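Local atomic coordinates of putative molybdenum carrier protein (Syntrophus aciditrophicus SB, PDB entry 3IMK), a protein that is of unknown function but, as a circularly permuted YpsA-type member of the SLOG superfamily, may act as a molybdenum carrier. Residues A[100-108]-A[119-129]. Numbering follows the deposited sequence.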
loop_
_atom_site.group_PDB
_atom_site.type_symbol
_atom_site.label_atom_id
_atom_site.label_comp_id
_atom_site.label_asym_id
_atom_site.label_seq_id
_atom_site.Cartn_x
_atom_site.Cartn_y
_atom_site.Cartn_z
ATOM N N LYS A 100 2.227 -8.068 14.626
ATOM C CA LYS A 100 1.787 -9.374 14.115
ATOM C C LYS A 100 0.719 -9.278 13.036
ATOM O O LYS A 100 -0.223 -10.083 12.958
ATOM C CB LYS A 100 1.345 -10.315 15.261
ATOM C CG LYS A 100 2.400 -10.449 16.365
ATOM C CD LYS A 100 3.715 -10.947 15.849
ATOM N N LYS A 101 0.877 -8.284 12.170
ATOM C CA LYS A 101 -0.008 -8.103 11.027
ATOM C C LYS A 101 0.603 -8.811 9.837
ATOM O O LYS A 101 1.813 -8.681 9.595
ATOM C CB LYS A 101 -0.193 -6.612 10.714
ATOM C CG LYS A 101 -1.081 -5.853 11.711
ATOM C CD LYS A 101 -2.571 -6.122 11.379
ATOM C CE LYS A 101 -3.511 -5.420 12.256
ATOM N NZ LYS A 101 -4.839 -5.940 11.972
ATOM N N PRO A 102 -0.189 -9.549 9.040
ATOM C CA PRO A 102 0.336 -10.132 7.832
ATOM C C PRO A 102 0.994 -9.074 6.975
ATOM O O PRO A 102 0.489 -7.954 6.833
ATOM C CB PRO A 102 -0.905 -10.731 7.145
ATOM C CG PRO A 102 -1.877 -10.966 8.266
ATOM C CD PRO A 102 -1.601 -9.897 9.270
ATOM N N CYS A 103 2.114 -9.425 6.390
ATOM C CA CYS A 103 2.922 -8.495 5.627
ATOM C C CYS A 103 3.630 -9.256 4.489
ATOM O O CYS A 103 4.210 -10.310 4.720
ATOM C CB CYS A 103 3.888 -7.774 6.559
ATOM S SG CYS A 103 4.889 -6.476 5.724
ATOM N N LEU A 104 3.505 -8.746 3.273
ATOM C CA LEU A 104 4.182 -9.268 2.124
ATOM C C LEU A 104 4.941 -8.161 1.476
ATOM O O LEU A 104 4.352 -7.164 1.078
ATOM C CB LEU A 104 3.154 -9.878 1.150
ATOM C CG LEU A 104 3.690 -10.412 -0.184
ATOM C CD1 LEU A 104 4.746 -11.501 0.020
ATOM C CD2 LEU A 104 2.551 -10.927 -1.082
ATOM N N HIS A 105 6.238 -8.332 1.301
ATOM C CA HIS A 105 7.072 -7.419 0.560
ATOM C C HIS A 105 7.362 -8.028 -0.821
ATOM O O HIS A 105 7.966 -9.089 -0.893
ATOM C CB HIS A 105 8.432 -7.200 1.280
ATOM C CG HIS A 105 9.426 -6.430 0.453
ATOM N ND1 HIS A 105 10.794 -6.587 0.560
ATOM C CD2 HIS A 105 9.225 -5.464 -0.487
ATOM C CE1 HIS A 105 11.391 -5.780 -0.309
ATOM N NE2 HIS A 105 10.468 -5.073 -0.937
ATOM N N ILE A 106 6.920 -7.319 -1.858
ATOM C CA ILE A 106 7.230 -7.618 -3.253
ATOM C C ILE A 106 8.362 -6.695 -3.689
ATOM O O ILE A 106 8.192 -5.481 -3.758
ATOM C CB ILE A 106 6.005 -7.448 -4.152
ATOM C CG1 ILE A 106 4.932 -8.465 -3.786
ATOM C CG2 ILE A 106 6.370 -7.547 -5.647
ATOM C CD1 ILE A 106 5.348 -9.984 -3.912
ATOM N N ASP A 107 9.502 -7.286 -4.054
ATOM C CA ASP A 107 10.656 -6.583 -4.591
ATOM C C ASP A 107 10.629 -6.833 -6.120
ATOM O O ASP A 107 10.965 -7.908 -6.594
ATOM C CB ASP A 107 11.948 -7.089 -3.945
ATOM C CG ASP A 107 13.182 -6.399 -4.474
ATOM O OD1 ASP A 107 13.118 -5.670 -5.500
ATOM O OD2 ASP A 107 14.254 -6.533 -3.847
ATOM N N LEU A 108 10.211 -5.812 -6.862
ATOM C CA LEU A 108 10.032 -5.915 -8.301
ATOM C C LEU A 108 11.342 -5.859 -9.054
ATOM O O LEU A 108 11.314 -5.919 -10.283
ATOM C CB LEU A 108 9.027 -4.858 -8.790
ATOM C CG LEU A 108 7.589 -5.105 -8.390
ATOM C CD1 LEU A 108 6.695 -3.955 -8.854
ATOM C CD2 LEU A 108 7.034 -6.427 -8.884
ATOM N N LEU A 119 1.656 -14.465 -6.076
ATOM C CA LEU A 119 1.989 -14.447 -4.653
ATOM C C LEU A 119 1.013 -13.629 -3.807
ATOM O O LEU A 119 0.671 -14.016 -2.682
ATOM C CB LEU A 119 3.428 -13.964 -4.398
ATOM C CG LEU A 119 4.548 -15.000 -4.357
ATOM C CD1 LEU A 119 4.474 -16.121 -5.356
ATOM C CD2 LEU A 119 5.926 -14.325 -4.355
ATOM N N ILE A 120 0.638 -12.443 -4.290
ATOM C CA ILE A 120 -0.292 -11.594 -3.570
ATOM C C ILE A 120 -1.665 -12.291 -3.450
ATOM O O ILE A 120 -2.335 -12.218 -2.418
ATOM C CB ILE A 120 -0.426 -10.181 -4.233
ATOM C CG1 ILE A 120 0.933 -9.467 -4.316
ATOM C CG2 ILE A 120 -1.468 -9.324 -3.454
ATOM C CD1 ILE A 120 0.958 -8.244 -5.236
ATOM N N ASN A 121 -2.086 -12.926 -4.514
ATOM C CA ASN A 121 -3.352 -13.682 -4.474
ATOM C C ASN A 121 -3.293 -14.777 -3.390
ATOM O O ASN A 121 -4.235 -14.926 -2.597
ATOM C CB ASN A 121 -3.647 -14.232 -5.873
ATOM C CG ASN A 121 -4.888 -15.074 -5.942
ATOM O OD1 ASN A 121 -4.879 -16.215 -5.482
ATOM N ND2 ASN A 121 -5.933 -14.549 -6.565
ATOM N N SER A 122 -2.236 -15.577 -3.367
ATOM C CA SER A 122 -2.132 -16.651 -2.395
ATOM C C SER A 122 -2.143 -16.075 -0.960
ATOM O O SER A 122 -2.808 -16.591 -0.044
ATOM C CB SER A 122 -0.839 -17.409 -2.660
ATOM O OG SER A 122 -0.894 -18.069 -3.917
ATOM N N TRP A 123 -1.423 -14.966 -0.758
ATOM C CA TRP A 123 -1.267 -14.381 0.550
ATOM C C TRP A 123 -2.580 -13.757 1.047
ATOM O O TRP A 123 -2.984 -13.907 2.197
ATOM C CB TRP A 123 -0.120 -13.335 0.506
ATOM C CG TRP A 123 0.048 -12.435 1.708
ATOM C CD1 TRP A 123 0.610 -12.752 2.891
ATOM C CD2 TRP A 123 -0.295 -11.059 1.772
ATOM N NE1 TRP A 123 0.620 -11.652 3.721
ATOM C CE2 TRP A 123 0.073 -10.591 3.038
ATOM C CE3 TRP A 123 -0.860 -10.163 0.861
ATOM C CZ2 TRP A 123 -0.137 -9.288 3.434
ATOM C CZ3 TRP A 123 -1.056 -8.847 1.252
ATOM C CH2 TRP A 123 -0.728 -8.440 2.534
ATOM N N THR A 124 -3.204 -12.955 0.187
ATOM C CA THR A 124 -4.481 -12.297 0.583
ATOM C C THR A 124 -5.549 -13.330 0.883
ATOM O O THR A 124 -6.287 -13.222 1.876
ATOM C CB THR A 124 -5.008 -11.271 -0.458
ATOM O OG1 THR A 124 -5.136 -11.875 -1.744
ATOM C CG2 THR A 124 -4.137 -10.033 -0.503
ATOM N N VAL A 125 -5.696 -14.337 0.034
ATOM C CA VAL A 125 -6.788 -15.319 0.235
ATOM C C VAL A 125 -6.498 -16.153 1.491
ATOM O O VAL A 125 -7.380 -16.374 2.334
ATOM C CB VAL A 125 -6.998 -16.220 -0.985
ATOM C CG1 VAL A 125 -8.009 -17.403 -0.646
ATOM C CG2 VAL A 125 -7.472 -15.374 -2.151
ATOM N N SER A 126 -5.260 -16.632 1.624
ATOM C CA SER A 126 -4.936 -17.517 2.743
ATOM C C SER A 126 -5.013 -16.812 4.089
ATOM O O SER A 126 -5.322 -17.466 5.108
ATOM C CB SER A 126 -3.610 -18.233 2.513
ATOM O OG SER A 126 -2.522 -17.374 2.539
ATOM N N HIS A 127 -4.748 -15.500 4.114
ATOM C CA HIS A 127 -4.819 -14.722 5.346
ATOM C C HIS A 127 -6.142 -13.943 5.550
ATOM O O HIS A 127 -6.284 -13.162 6.490
ATOM C CB HIS A 127 -3.619 -13.769 5.422
ATOM C CG HIS A 127 -2.316 -14.466 5.615
ATOM N ND1 HIS A 127 -1.564 -14.911 4.555
ATOM C CD2 HIS A 127 -1.667 -14.856 6.735
ATOM C CE1 HIS A 127 -0.480 -15.521 5.012
ATOM N NE2 HIS A 127 -0.515 -15.497 6.330
ATOM N N HIS A 128 -7.096 -14.189 4.653
ATOM C CA HIS A 128 -8.405 -13.518 4.651
ATOM C C HIS A 128 -8.304 -11.997 4.725
ATOM O O HIS A 128 -9.075 -11.346 5.433
ATOM C CB HIS A 128 -9.327 -14.083 5.739
ATOM C CG HIS A 128 -9.750 -15.481 5.468
ATOM N ND1 HIS A 128 -10.885 -15.786 4.752
ATOM C CD2 HIS A 128 -9.205 -16.658 5.839
ATOM C CE1 HIS A 128 -11.006 -17.096 4.665
ATOM N NE2 HIS A 128 -10.000 -17.652 5.316
ATOM N N ILE A 129 -7.366 -11.435 3.961
ATOM C CA ILE A 129 -7.128 -10.005 3.960
ATOM C C ILE A 129 -8.185 -9.354 3.088
ATOM O O ILE A 129 -8.268 -9.643 1.896
ATOM C CB ILE A 129 -5.730 -9.701 3.434
ATOM C CG1 ILE A 129 -4.711 -10.167 4.482
ATOM C CG2 ILE A 129 -5.582 -8.158 3.159
ATOM C CD1 ILE A 129 -3.320 -10.375 3.930
HETATM O O HOH W 1 1.953 -12.583 6.234
#
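Leu-104 and Trp-123 meet where helix 113-126 packs against strand 103-107, an outermost strand of the parallel sheet in this alpha/beta SLOG-type fold. Strand 103-107 and helix residues 119-126 run antiparallel at 175°, their axes 9.8 Å apart, as expected when a helix returns over the sheet after its strand. No direct hydrogen bond joins the two segments; the packing is largely apolar.

Leu-104 makes a CH-pi contact with Trp-123. Leu-104 CB sits over the indole face, 3.8 Å from the centroid of the five-membered ring of Trp-123. The CG of Trp-123 is anti to the backbone N (chi1 170°), which carries the indole off the helix to the strand. Further along, Leu-104 CD2 reaches the helix backbone, 3.8 Å from Ile-120 CA, and the two side chains cross at about a right angle. Ile-106 continues the row, its CG1 lying beside Ile-120 CG1. Beyond them, Ile-120 also touches Leu-78 of strand 76-81 and Leu-152 and Phe-156 of helix 145-157.

Pro-102 lies just before the strand. Pro-102 CB is 3.9 Å from Trp-123 NE1, and the proline carbonyl O sits at the indole edge beside CZ2. Pro-102 CB is also 4.0 Å from Ile-129 CD1. That methyl lies over the indole face opposite Leu-104, nearer the ring's border than its centre. The proline CG approaches His-127 CD2. The His-127 ring is itself tied to the helix end: ND1 donates to a lone pair of Trp-123 O.

A water links the segments, accepting from Trp-123 NE1 at 3.0 Å and from Cys-103 N at 3.2 Å. An alanine in place of Trp-123 would probably open a gap between Leu-104 and Ile-129 and leave this water without its indole donor. The water oxygen lies in the indole plane, at the ring edge.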